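Local coordinates for protein probable aminotransferase (Pseudomonas aeruginosa, PDB 5YKR) that is probably a class-III aminotransferase, a pyridoxal-phosphate enzyme that pairs with a second copy of itself, at residues P312-R315 and P316-I320; L389-T392 and H393-N397. All coordinates share one frame; numbering follows the deposited sequence.

Contact 1 of 2, residues P312-R315 and P316-I320; sequences PHFR and PGQAI
Gln318 lays its side chain over the Phe314 ring and bonds back to Arg315 N, across the type II beta turn that runs from Arg315 to Gln318. The turn's own bond joins Gln318 N to Arg315 O at 3.0 Å, with the donor standing above the carbonyl plane. Gly317 sits at the third position with positive phi, a conformation that favours glycine.

From its backbone the glutamine chain runs straight out, CG anti to N (chi1 179°) and extended beyond, which carries it across the aromatic ring. Gln318 CB lies over one face of Phe314, 3.9 Å from the ring centroid, as a CH-pi contact displaced toward the rim. CG continues above CE1, and Gln318 CD comes to 3.6 Å from CD1 of Phe314. Here the amide stacks on the ring, the two planes 20° apart. At the tip, Gln318 OE1 accepts Arg315 N at 3.0 Å, the N-H pointing at it fairly straight (160°). Two bonds in opposite directions therefore tie Arg315 and Gln318 together.

Ala319 O lies at the edge of the Phe314 ring, near its plane, while Ile320 CD1 approaches CZ obliquely. The loop follows helix 301-310 and reaches the second subunit, whose Gln51 bonds to Phe314 N and His313 ND1 and whose Gln52 packs on Phe314 and Ile320.

Water bridges both ends of the glutamine amide back to the chain. One molecule links NE2 to Pro312 O; another donates to Gln318 OE1, at 2.7 Å, and to His313 O, and accepts from Arg315 NH1.

Contact 2 of 2, residues L389-T392 and H393-N397; sequences LFMT and HAPRN
The loop that leads from strand 385-389 into helix 398-402 turns back on itself so that Leu389 and Met391 meet Pro395. Leu389 points its CD1 methyl at the proline ring, Leu389 CD1 touching Pro395 CG at 3.7 Å, with CD of the same ring close behind. Met391 crosses the proline at about a right angle, and Met391 SD packs on Pro395 CB at 3.9 Å.

Met391 CG is tucked between its own N and carbonyl carbon (chi1 59°), and the chain then bends at chi3. The bend carries the methyl toward the backbone of the next residues: Met391 CE lies 3.3 Å from His393 O and 3.9 Å from Pro395 CA. Phe390 is the centre of an inverse gamma turn, its weak bond running from Met391 N to Leu389 O, which bends the chain sharply just after the strand. Strand 378-382 lies against the apolar group, with His378 touching both Leu389 and Pro395 and bonding through ND1 to Met391 O. Farther along, Asn397 is the N-cap of helix 398-402, its OD1 accepting the backbone N of Glu400. Helix 398-402 also covers Pro395 through Glu400 and Ala401.

On the exposed outer side of the bend, the Thr392 and His393 side chains run alongside each other. Thr392 CG2, anti to its own backbone nitrogen, is set over the centre of the imidazole face, 3.6 Å from the His393 ring centroid and 13° off the normal. Among the ring atoms NE2 of His393 comes nearest to Thr392 CG2, at 3.5 Å.

In the fold
Contacts 1 and 2 are local turns at distant places in the subunit, their centres about 52 Å apart and their nearest atoms about 39 Å apart, on opposite sides of the chain's centre. They follow in series along the chain, with helices 333-346 and 349-372 and strand 378-382 among the elements between them. Contact 1 is the more peripheral, its centre about 36 Å from the centre of the chain, against about 20 Å for that of contact 2, and it meets the second subunit, whereas no other protein chain of the assembly touches contact 2. Lys286, which carries the pyridoxal-phosphate group, belongs to neither, and it precedes both in the sequence, all within the class-III aminotransferase region.

Contact 1 of 2, residues P312-R315 and P316-I320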
loop_
_atom_site.group_PDB
_atom_site.type_symbol
_atom_site.label_atom_id
_atom_site.label_comp_id
_atom_site.label_asym_id
_atom_site.label_seq_id
_atom_site.Cartn_x
_atom_site.Cartn_y
_atom_site.Cartn_z
ATOM N N PRO A 312 -11.087 -4.050 -20.914
ATOM C CA PRO A 312 -11.902 -5.248 -21.044
ATOM C C PRO A 312 -11.425 -6.412 -20.168
ATOM O O PRO A 312 -10.263 -6.504 -19.769
ATOM C CB PRO A 312 -11.714 -5.643 -22.489
ATOM C CG PRO A 312 -11.374 -4.396 -23.207
ATOM C CD PRO A 312 -10.532 -3.611 -22.221
ATOM N N HIS A 313 -12.387 -7.271 -19.844
ATOM C CA HIS A 313 -12.034 -8.523 -19.165
ATOM C C HIS A 313 -10.959 -9.251 -19.976
ATOM O O HIS A 313 -10.954 -9.259 -21.213
ATOM C CB HIS A 313 -13.295 -9.391 -19.020
ATOM C CG HIS A 313 -14.266 -8.788 -18.078
ATOM N ND1 HIS A 313 -14.052 -8.766 -16.714
ATOM C CD2 HIS A 313 -15.420 -8.098 -18.318
ATOM C CE1 HIS A 313 -15.056 -8.124 -16.143
ATOM N NE2 HIS A 313 -15.883 -7.682 -17.093
ATOM N N PHE A 314 -10.023 -9.838 -19.253
ATOM C CA PHE A 314 -8.813 -10.400 -19.908
ATOM C C PHE A 314 -9.187 -11.588 -20.763
ATOM O O PHE A 314 -10.007 -12.425 -20.360
ATOM C CB PHE A 314 -7.814 -10.813 -18.818
ATOM C CG PHE A 314 -6.404 -10.945 -19.271
ATOM C CD1 PHE A 314 -5.617 -9.802 -19.495
ATOM C CD2 PHE A 314 -5.860 -12.177 -19.462
ATOM C CE1 PHE A 314 -4.305 -9.918 -19.873
ATOM C CE2 PHE A 314 -4.534 -12.326 -19.857
ATOM C CZ PHE A 314 -3.758 -11.204 -20.056
ATOM N N ARG A 315 -8.573 -11.693 -21.928
ATOM C CA ARG A 315 -8.888 -12.727 -22.883
ATOM C C ARG A 315 -7.786 -13.797 -22.862
ATOM O O ARG A 315 -6.600 -13.501 -22.600
ATOM C CB ARG A 315 -9.039 -12.104 -24.284
ATOM C CG ARG A 315 -10.232 -11.139 -24.392
ATOM C CD ARG A 315 -10.299 -10.426 -25.782
ATOM N NE ARG A 315 -11.640 -9.897 -26.130
ATOM C CZ ARG A 315 -12.097 -8.657 -25.882
ATOM N NH1 ARG A 315 -11.316 -7.729 -25.286
ATOM N NH2 ARG A 315 -13.353 -8.298 -26.308
ATOM N N PRO A 316 -8.156 -15.048 -23.150
ATOM C CA PRO A 316 -7.182 -16.131 -23.161
ATOM C C PRO A 316 -6.035 -15.860 -24.086
ATOM O O PRO A 316 -6.251 -15.508 -25.264
ATOM C CB PRO A 316 -7.986 -17.311 -23.705
ATOM C CG PRO A 316 -9.429 -16.938 -23.645
ATOM C CD PRO A 316 -9.526 -15.486 -23.511
ATOM N N GLY A 317 -4.816 -15.950 -23.579
ATOM C CA GLY A 317 -3.636 -15.714 -24.395
ATOM C C GLY A 317 -3.278 -14.257 -24.649
ATOM O O GLY A 317 -2.307 -13.981 -25.320
ATOM N N GLN A 318 -4.034 -13.323 -24.088
ATOM C CA GLN A 318 -3.717 -11.898 -24.191
ATOM C C GLN A 318 -2.393 -11.590 -23.524
ATOM O O GLN A 318 -2.006 -12.265 -22.569
ATOM C CB GLN A 318 -4.850 -11.094 -23.515
ATOM C CG GLN A 318 -4.677 -9.581 -23.502
ATOM C CD GLN A 318 -5.860 -8.842 -22.934
ATOM O OE1 GLN A 318 -6.984 -9.391 -22.888
ATOM N NE2 GLN A 318 -5.633 -7.589 -22.509
ATOM N N ALA A 319 -1.674 -10.575 -24.002
ATOM C CA ALA A 319 -0.462 -10.142 -23.357
ATOM C C ALA A 319 -0.766 -9.661 -21.945
ATOM O O ALA A 319 -1.643 -8.822 -21.727
ATOM C CB ALA A 319 0.222 -9.047 -24.153
ATOM N N ILE A 320 0.009 -10.161 -20.987
ATOM C CA ILE A 320 -0.097 -9.733 -19.586
ATOM C C ILE A 320 0.131 -8.225 -19.440
ATOM O O ILE A 320 0.939 -7.650 -20.110
ATOM C CB ILE A 320 0.942 -10.567 -18.711
ATOM C CG1 ILE A 320 0.132 -11.660 -18.028
ATOM C CG2 ILE A 320 1.854 -9.784 -17.771
ATOM C CD1 ILE A 320 -0.359 -12.675 -18.911
HETATM O O HOH W 1 -7.766 -5.947 -21.272
HETATM O O HOH W 2 -9.252 -8.036 -23.095
#

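Contact 2 of 2, residues L389-T392 and H393-N397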
loop_
_atom_site.group_PDB
_atom_site.type_symbol
_atom_site.label_atom_id
_atom_site.label_comp_id
_atom_site.label_asym_id
_atom_site.label_seq_id
_atom_site.Cartn_x
_atom_site.Cartn_y
_atom_site.Cartn_z
ATOM N N LEU A 389 -12.786 21.546 18.148
ATOM C CA LEU A 389 -12.061 22.520 17.341
ATOM C C LEU A 389 -12.073 23.825 18.117
ATOM O O LEU A 389 -13.055 24.143 18.823
ATOM C CB LEU A 389 -12.780 22.746 15.998
ATOM C CG LEU A 389 -12.346 22.076 14.710
ATOM C CD1 LEU A 389 -13.323 22.419 13.602
ATOM C CD2 LEU A 389 -10.876 22.370 14.346
ATOM N N PHE A 390 -11.013 24.626 17.931
ATOM C CA PHE A 390 -10.847 25.859 18.724
ATOM C C PHE A 390 -11.528 27.057 18.042
ATOM O O PHE A 390 -10.899 28.082 17.772
ATOM C CB PHE A 390 -9.369 26.155 18.989
ATOM C CG PHE A 390 -8.545 24.982 19.467
ATOM C CD1 PHE A 390 -9.064 24.024 20.343
ATOM C CD2 PHE A 390 -7.233 24.856 19.068
ATOM C CE1 PHE A 390 -8.280 22.958 20.766
ATOM C CE2 PHE A 390 -6.427 23.814 19.506
ATOM C CZ PHE A 390 -6.962 22.857 20.344
ATOM N N MET A 391 -12.822 26.912 17.783
ATOM C CA MET A 391 -13.644 28.013 17.305
ATOM C C MET A 391 -15.071 27.830 17.852
ATOM O O MET A 391 -15.498 26.718 18.229
ATOM C CB MET A 391 -13.630 28.055 15.768
ATOM C CG MET A 391 -14.146 26.789 15.076
ATOM S SD MET A 391 -13.915 26.708 13.299
ATOM C CE MET A 391 -15.090 27.963 12.750
ATOM N N THR A 392 -15.796 28.934 17.925
ATOM C CA THR A 392 -17.086 28.909 18.618
ATOM C C THR A 392 -18.177 28.043 17.946
ATOM O O THR A 392 -18.981 27.410 18.617
ATOM C CB THR A 392 -17.602 30.350 18.821
ATOM O OG1 THR A 392 -16.709 30.988 19.718
ATOM C CG2 THR A 392 -18.928 30.365 19.434
ATOM N N HIS A 393 -18.182 28.042 16.625
ATOM C CA HIS A 393 -19.260 27.463 15.844
ATOM C C HIS A 393 -18.666 26.421 14.882
ATOM O O HIS A 393 -17.511 26.499 14.531
ATOM C CB HIS A 393 -19.968 28.550 15.032
ATOM C CG HIS A 393 -20.561 29.660 15.866
ATOM N ND1 HIS A 393 -21.686 29.491 16.648
ATOM C CD2 HIS A 393 -20.187 30.950 16.018
ATOM C CE1 HIS A 393 -21.975 30.629 17.255
ATOM N NE2 HIS A 393 -21.087 31.536 16.877
ATOM N N ALA A 394 -19.476 25.458 14.464
ATOM C CA ALA A 394 -19.035 24.514 13.473
ATOM C C ALA A 394 -18.532 25.256 12.219
ATOM O O ALA A 394 -19.182 26.188 11.737
ATOM C CB ALA A 394 -20.172 23.579 13.094
ATOM N N PRO A 395 -17.404 24.810 11.681
ATOM C CA PRO A 395 -16.889 25.422 10.462
ATOM C C PRO A 395 -17.778 25.158 9.270
ATOM O O PRO A 395 -18.352 24.063 9.151
ATOM C CB PRO A 395 -15.518 24.741 10.292
ATOM C CG PRO A 395 -15.714 23.358 10.887
ATOM C CD PRO A 395 -16.588 23.645 12.108
ATOM N N ARG A 396 -17.881 26.110 8.375
ATOM C CA ARG A 396 -18.672 25.928 7.150
ATOM C C ARG A 396 -17.865 25.154 6.094
ATOM O O ARG A 396 -18.435 24.615 5.194
ATOM C CB ARG A 396 -19.069 27.286 6.556
ATOM C CG ARG A 396 -20.126 27.998 7.385
ATOM C CD ARG A 396 -20.428 29.348 6.772
ATOM N NE ARG A 396 -19.349 30.244 7.165
ATOM C CZ ARG A 396 -19.501 31.421 7.781
ATOM N NH1 ARG A 396 -20.709 31.934 8.034
ATOM N NH2 ARG A 396 -18.418 32.108 8.115
ATOM N N ASN A 397 -16.533 25.208 6.197
ATOM C CA ASN A 397 -15.674 24.564 5.246
ATOM C C ASN A 397 -14.295 24.285 5.866
ATOM O O ASN A 397 -13.997 24.720 6.982
ATOM C CB ASN A 397 -15.594 25.370 3.943
ATOM C CG ASN A 397 -15.193 26.817 4.183
ATOM O OD1 ASN A 397 -14.189 27.082 4.853
ATOM N ND2 ASN A 397 -15.986 27.756 3.639
#